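Local coordinates for probable acetyltransferase (Agrobacterium tumefaciens, PDB 2GE3), which binds acetyl coenzyme A and probably transfers its acetyl group to an acceptor substrate, as other enzymes of the GNAT family do, at residues 26-31 and 92-97. Sequence-based numbering, arbitrary orientation.
With ACO (acetyl coenzyme *a), chain E.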
ATOM      1  N   ASP A  26      -8.591  19.492  -1.895  1.00 38.27           N
ATOM      2  CA  ASP A  26      -7.497  20.392  -2.169  1.00 37.15           C
ATOM      3  C   ASP A  26      -7.144  21.312  -0.969  1.00 36.28           C
ATOM      4  O   ASP A  26      -5.955  21.500  -0.653  1.00 35.02           O
ATOM      5  CB  ASP A  26      -7.856  21.204  -3.404  1.00 37.93           C
ATOM      6  CG  ASP A  26      -6.669  21.871  -4.005  1.00 42.09           C
ATOM      7  OD1 ASP A  26      -5.641  21.185  -4.278  1.00 42.35           O
ATOM      8  OD2 ASP A  26      -6.750  23.111  -4.120  1.00 47.02           O
ATOM      9  N   ALA A  27      -8.173  21.872  -0.315  1.00 36.01           N
ATOM     10  CA  ALA A  27      -8.019  22.673   0.923  1.00 35.64           C
ATOM     11  C   ALA A  27      -7.321  21.882   2.056  1.00 35.67           C
ATOM     12  O   ALA A  27      -6.357  22.339   2.612  1.00 36.01           O
ATOM     13  CB  ALA A  27      -9.364  23.203   1.388  1.00 35.00           C
ATOM     14  N   VAL A  28      -7.798  20.696   2.400  1.00 35.14           N
ATOM     15  CA  VAL A  28      -7.180  19.889   3.450  1.00 34.17           C
ATOM     16  C   VAL A  28      -5.755  19.386   3.090  1.00 34.62           C
ATOM     17  O   VAL A  28      -4.847  19.345   3.975  1.00 33.92           O
ATOM     18  CB  VAL A  28      -8.123  18.713   3.890  1.00 33.51           C
ATOM     19  CG1 VAL A  28      -7.488  17.812   4.877  1.00 31.53           C
ATOM     20  CG2 VAL A  28      -9.532  19.250   4.423  1.00 35.12           C
ATOM     21  N   SER A  29      -5.535  18.997   1.829  1.00 36.30           N
ATOM     22  CA  SER A  29      -4.188  18.456   1.390  1.00 37.42           C
ATOM     23  C   SER A  29      -3.141  19.564   1.515  1.00 37.69           C
ATOM     24  O   SER A  29      -1.978  19.314   1.991  1.00 37.51           O
ATOM     25  CB  SER A  29      -4.191  17.942  -0.038  1.00 36.96           C
ATOM     26  OG  SER A  29      -5.224  16.989  -0.194  1.00 45.16           O
ATOM     27  N   ARG A  30      -3.567  20.760   1.135  1.00 36.32           N
ATOM     28  CA  ARG A  30      -2.646  21.951   1.046  1.00 39.66           C
ATOM     29  C   ARG A  30      -2.190  22.522   2.388  1.00 39.37           C
ATOM     30  O   ARG A  30      -1.303  23.360   2.466  1.00 41.31           O
ATOM     31  CB  ARG A  30      -3.216  23.040   0.116  1.00 38.19           C
ATOM     32  CG  ARG A  30      -3.168  22.626  -1.382  1.00 41.61           C
ATOM     33  CD  ARG A  30      -3.621  23.751  -2.356  1.00 42.06           C
ATOM     34  NE  ARG A  30      -4.466  24.713  -1.681  1.00 53.57           N
ATOM     35  CZ  ARG A  30      -4.574  26.017  -1.974  1.00 58.87           C
ATOM     36  NH1 ARG A  30      -3.837  26.584  -2.928  1.00 58.58           N
ATOM     37  NH2 ARG A  30      -5.411  26.773  -1.260  1.00 60.80           N
ATOM     38  N   GLU A  31      -2.788  22.030   3.450  1.00 40.63           N
ATOM     39  CA  GLU A  31      -2.363  22.319   4.794  1.00 41.50           C
ATOM     40  C   GLU A  31      -1.080  21.619   5.058  1.00 41.50           C
ATOM     41  O   GLU A  31      -0.371  22.017   5.970  1.00 43.37           O
ATOM     42  CB  GLU A  31      -3.404  21.827   5.794  1.00 39.47           C
ATOM     43  CG  GLU A  31      -4.654  22.713   5.801  1.00 43.53           C
ATOM     44  CD  GLU A  31      -5.779  22.211   6.787  1.00 43.79           C
ATOM     45  OE1 GLU A  31      -5.557  22.140   8.017  1.00 46.60           O
ATOM     46  OE2 GLU A  31      -6.901  21.923   6.319  1.00 49.84           O
ATOM     47  N   GLY A  92     -11.291  13.461   5.577  1.00 24.61           N
ATOM     48  CA  GLY A  92     -10.835  14.824   5.828  1.00 24.56           C
ATOM     49  C   GLY A  92     -12.028  15.694   6.107  1.00 25.13           C
ATOM     50  O   GLY A  92     -13.148  15.445   5.624  1.00 25.72           O
ATOM     51  N   ILE A  93     -11.811  16.757   6.857  1.00 25.21           N
ATOM     52  CA  ILE A  93     -12.884  17.678   7.207  1.00 27.17           C
ATOM     53  C   ILE A  93     -12.249  19.074   7.197  1.00 27.30           C
ATOM     54  O   ILE A  93     -11.137  19.230   7.706  1.00 27.23           O
ATOM     55  CB  ILE A  93     -13.489  17.298   8.635  1.00 25.94           C
ATOM     56  CG1 ILE A  93     -14.217  15.949   8.584  1.00 32.61           C
ATOM     57  CG2 ILE A  93     -14.450  18.371   9.180  1.00 28.12           C
ATOM     58  CD1 ILE A  93     -14.878  15.544   9.866  1.00 28.96           C
ATOM     59  N   LEU A  94     -12.977  20.062   6.657  1.00 28.01           N
ATOM     60  CA  LEU A  94     -12.596  21.442   6.664  1.00 27.78           C
ATOM     61  C   LEU A  94     -12.384  21.896   8.120  1.00 27.98           C
ATOM     62  O   LEU A  94     -13.102  21.462   9.000  1.00 28.22           O
ATOM     63  CB  LEU A  94     -13.671  22.315   5.953  1.00 26.53           C
ATOM     64  CG  LEU A  94     -13.811  22.105   4.437  1.00 27.34           C
ATOM     65  CD1 LEU A  94     -14.676  23.201   3.831  1.00 26.51           C
ATOM     66  CD2 LEU A  94     -12.414  22.013   3.768  1.00 30.66           C
ATOM     67  N   PRO A  95     -11.366  22.741   8.365  1.00 29.34           N
ATOM     68  CA  PRO A  95     -10.979  23.141   9.728  1.00 29.02           C
ATOM     69  C   PRO A  95     -12.125  23.632  10.623  1.00 30.74           C
ATOM     70  O   PRO A  95     -12.173  23.218  11.818  1.00 31.14           O
ATOM     71  CB  PRO A  95      -9.933  24.237   9.499  1.00 29.73           C
ATOM     72  CG  PRO A  95      -9.355  24.001   8.131  1.00 29.63           C
ATOM     73  CD  PRO A  95     -10.514  23.366   7.320  1.00 28.70           C
ATOM     74  N   ALA A  96     -13.052  24.462  10.095  1.00 30.04           N
ATOM     75  CA  ALA A  96     -14.164  24.949  10.889  1.00 31.15           C
ATOM     76  C   ALA A  96     -15.086  23.831  11.379  1.00 32.45           C
ATOM     77  O   ALA A  96     -15.868  24.038  12.301  1.00 31.36           O
ATOM     78  CB  ALA A  96     -15.091  25.998  10.031  1.00 32.34           C
ATOM     79  N   TYR A  97     -15.037  22.644  10.768  1.00 32.44           N
ATOM     80  CA  TYR A  97     -16.028  21.612  11.157  1.00 31.46           C
ATOM     81  C   TYR A  97     -15.439  20.470  11.980  1.00 30.08           C
ATOM     82  O   TYR A  97     -16.114  19.536  12.300  1.00 30.88           O
ATOM     83  CB  TYR A  97     -16.731  21.108   9.928  1.00 32.83           C
ATOM     84  CG  TYR A  97     -17.554  22.192   9.223  1.00 35.95           C
ATOM     85  CD1 TYR A  97     -18.933  22.291   9.496  1.00 41.00           C
ATOM     86  CD2 TYR A  97     -16.989  23.073   8.274  1.00 35.74           C
ATOM     87  CE1 TYR A  97     -19.733  23.239   8.843  1.00 44.62           C
ATOM     88  CE2 TYR A  97     -17.789  24.074   7.642  1.00 37.89           C
ATOM     89  CZ  TYR A  97     -19.144  24.124   7.934  1.00 42.50           C
ATOM     90  OH  TYR A  97     -20.013  24.993   7.319  1.00 45.69           O
TER
HETATM   91  N1A ACO E1301      -5.528  15.066  20.999  1.00 27.30           N
HETATM   92  C2A ACO E1301      -6.193  14.020  21.490  1.00 26.45           C
HETATM   93  N3A ACO E1301      -7.501  13.849  21.225  1.00 28.57           N
HETATM   94  C4A ACO E1301      -8.184  14.754  20.480  1.00 24.63           C
HETATM   95  C5A ACO E1301      -7.523  15.889  19.905  1.00 27.84           C
HETATM   96  C6A ACO E1301      -6.104  16.026  20.213  1.00 28.23           C
HETATM   97  N6A ACO E1301      -5.452  17.119  19.638  1.00 27.35           N
HETATM   98  N7A ACO E1301      -8.472  16.664  19.241  1.00 25.35           N
HETATM   99  C8A ACO E1301      -9.650  16.045  19.318  1.00 23.91           C
HETATM  100  N9A ACO E1301      -9.473  14.935  20.084  1.00 27.10           N
HETATM  101  C1B ACO E1301     -10.514  13.980  20.365  1.00 26.83           C
HETATM  102  C2B ACO E1301     -11.889  14.551  20.671  1.00 28.46           C
HETATM  103  O2B ACO E1301     -11.939  14.689  22.108  1.00 29.50           O
HETATM  104  C3B ACO E1301     -12.698  13.382  20.092  1.00 32.14           C
HETATM  105  O3B ACO E1301     -12.568  12.256  20.975  1.00 39.90           O
HETATM  106  P3B ACO E1301     -13.541  11.903  22.249  1.00 43.51           P
HETATM  107  O7A ACO E1301     -13.406  12.919  23.377  1.00 49.48           O
HETATM  108  O8A ACO E1301     -12.855  10.582  22.606  1.00 46.38           O
HETATM  109  O9A ACO E1301     -14.927  12.043  21.714  1.00 45.26           O
HETATM  110  C4B ACO E1301     -11.956  12.925  18.835  1.00 29.90           C
HETATM  111  O4B ACO E1301     -10.597  13.235  19.115  1.00 28.96           O
HETATM  112  C5B ACO E1301     -12.394  13.737  17.584  1.00 29.70           C
HETATM  113  O5B ACO E1301     -13.662  13.254  17.167  1.00 21.21           O
HETATM  114  P1A ACO E1301     -14.538  13.901  16.069  1.00 26.44           P
HETATM  115  O1A ACO E1301     -15.452  12.798  15.688  1.00 29.36           O
HETATM  116  O2A ACO E1301     -14.931  15.172  16.792  1.00 29.82           O
HETATM  117  O3A ACO E1301     -13.420  14.159  14.921  1.00 24.09           O
HETATM  118  P2A ACO E1301     -13.423  15.130  13.694  1.00 25.95           P
HETATM  119  O4A ACO E1301     -14.745  15.623  13.196  1.00 28.81           O
HETATM  120  O5A ACO E1301     -12.415  16.178  14.080  1.00 23.99           O
HETATM  121  O6A ACO E1301     -12.806  14.143  12.530  1.00 24.13           O
HETATM  122  CBP ACO E1301     -10.573  13.985  11.546  1.00 26.35           C
HETATM  123  CCP ACO E1301     -11.483  13.603  12.726  1.00 20.44           C
HETATM  124  CDP ACO E1301      -9.126  13.517  11.916  1.00 19.66           C
HETATM  125  CEP ACO E1301     -11.046  13.342  10.243  1.00 22.53           C
HETATM  126  CAP ACO E1301     -10.611  15.532  11.212  1.00 25.06           C
HETATM  127  OAP ACO E1301     -10.204  16.181  12.391  1.00 23.00           O
HETATM  128  C9P ACO E1301      -9.750  16.072  10.105  1.00 24.39           C
HETATM  129  O9P ACO E1301     -10.193  16.126   8.958  1.00 26.41           O
HETATM  130  N8P ACO E1301      -8.509  16.513  10.395  1.00 22.09           N
HETATM  131  C7P ACO E1301      -7.629  16.935   9.281  1.00 18.57           C
HETATM  132  C6P ACO E1301      -7.374  15.857   8.248  1.00 19.76           C
HETATM  133  C5P ACO E1301      -7.007  14.476   8.736  1.00 19.64           C
HETATM  134  O5P ACO E1301      -6.295  14.281   9.717  1.00 23.36           O
HETATM  135  N4P ACO E1301      -7.453  13.459   7.987  1.00 24.43           N
HETATM  136  C3P ACO E1301      -7.460  12.104   8.501  1.00 29.40           C
HETATM  137  C2P ACO E1301      -6.038  11.621   8.645  1.00 42.06           C
HETATM  138  S1P ACO E1301      -5.303  11.413   7.042  1.00 51.74           S
HETATM  139  C   ACO E1301      -4.552  10.180   7.883  1.00 46.42           C
HETATM  140  O   ACO E1301      -5.113   9.744   8.852  1.00 44.11           O
HETATM  141  CH3 ACO E1301      -3.275   9.659   7.273  1.00 47.99           C
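Val28, buried near the C-terminal end of helix 18-29, packs against the backbone where strand 86-93 runs out, and its two methyls do different work. With CG1 anti to the backbone N (chi1 176°), CG2 lies anti to the carbonyl carbon and rests 3.7 Å from Ile93 O, a carbonyl oxygen that takes a hydrogen bond from Arg98 NE. Val28 CG1 instead faces the cofactor, 3.9 Å from C6P of the acetyl coenzyme A pantetheine arm. Leu94 sets off away from the helix, but its branch turns back so that CD2 sits 4.0 Å from Val28 CG2 and equally far from Ala27 CB, closing the apolar patch. Ile70 of strand 68-77 also packs against Leu94.

Toward solvent the fit is looser. Glu31 and Pro95 meet tip to tip, with OE2 of Glu31 3.7 Å from CG of the exposed Pro95 ring. The carboxylate's stronger partner is Arg98, which forms a salt bridge with OE2, so the proline adds only a van der Waals touch at the carboxylate oxygen.

The strand end also meets the ligand through its backbone: Ile93 N gives a weak hydrogen bond, 2.7 Å long but bent to 122°, to O9P of the cofactor. A backbone N-H at the end of strand 86-93 reaching the pantetheine arm, just ahead of the pyrophosphate-binding loop and helix 102-117, is characteristic of the GNAT acetyl-CoA site.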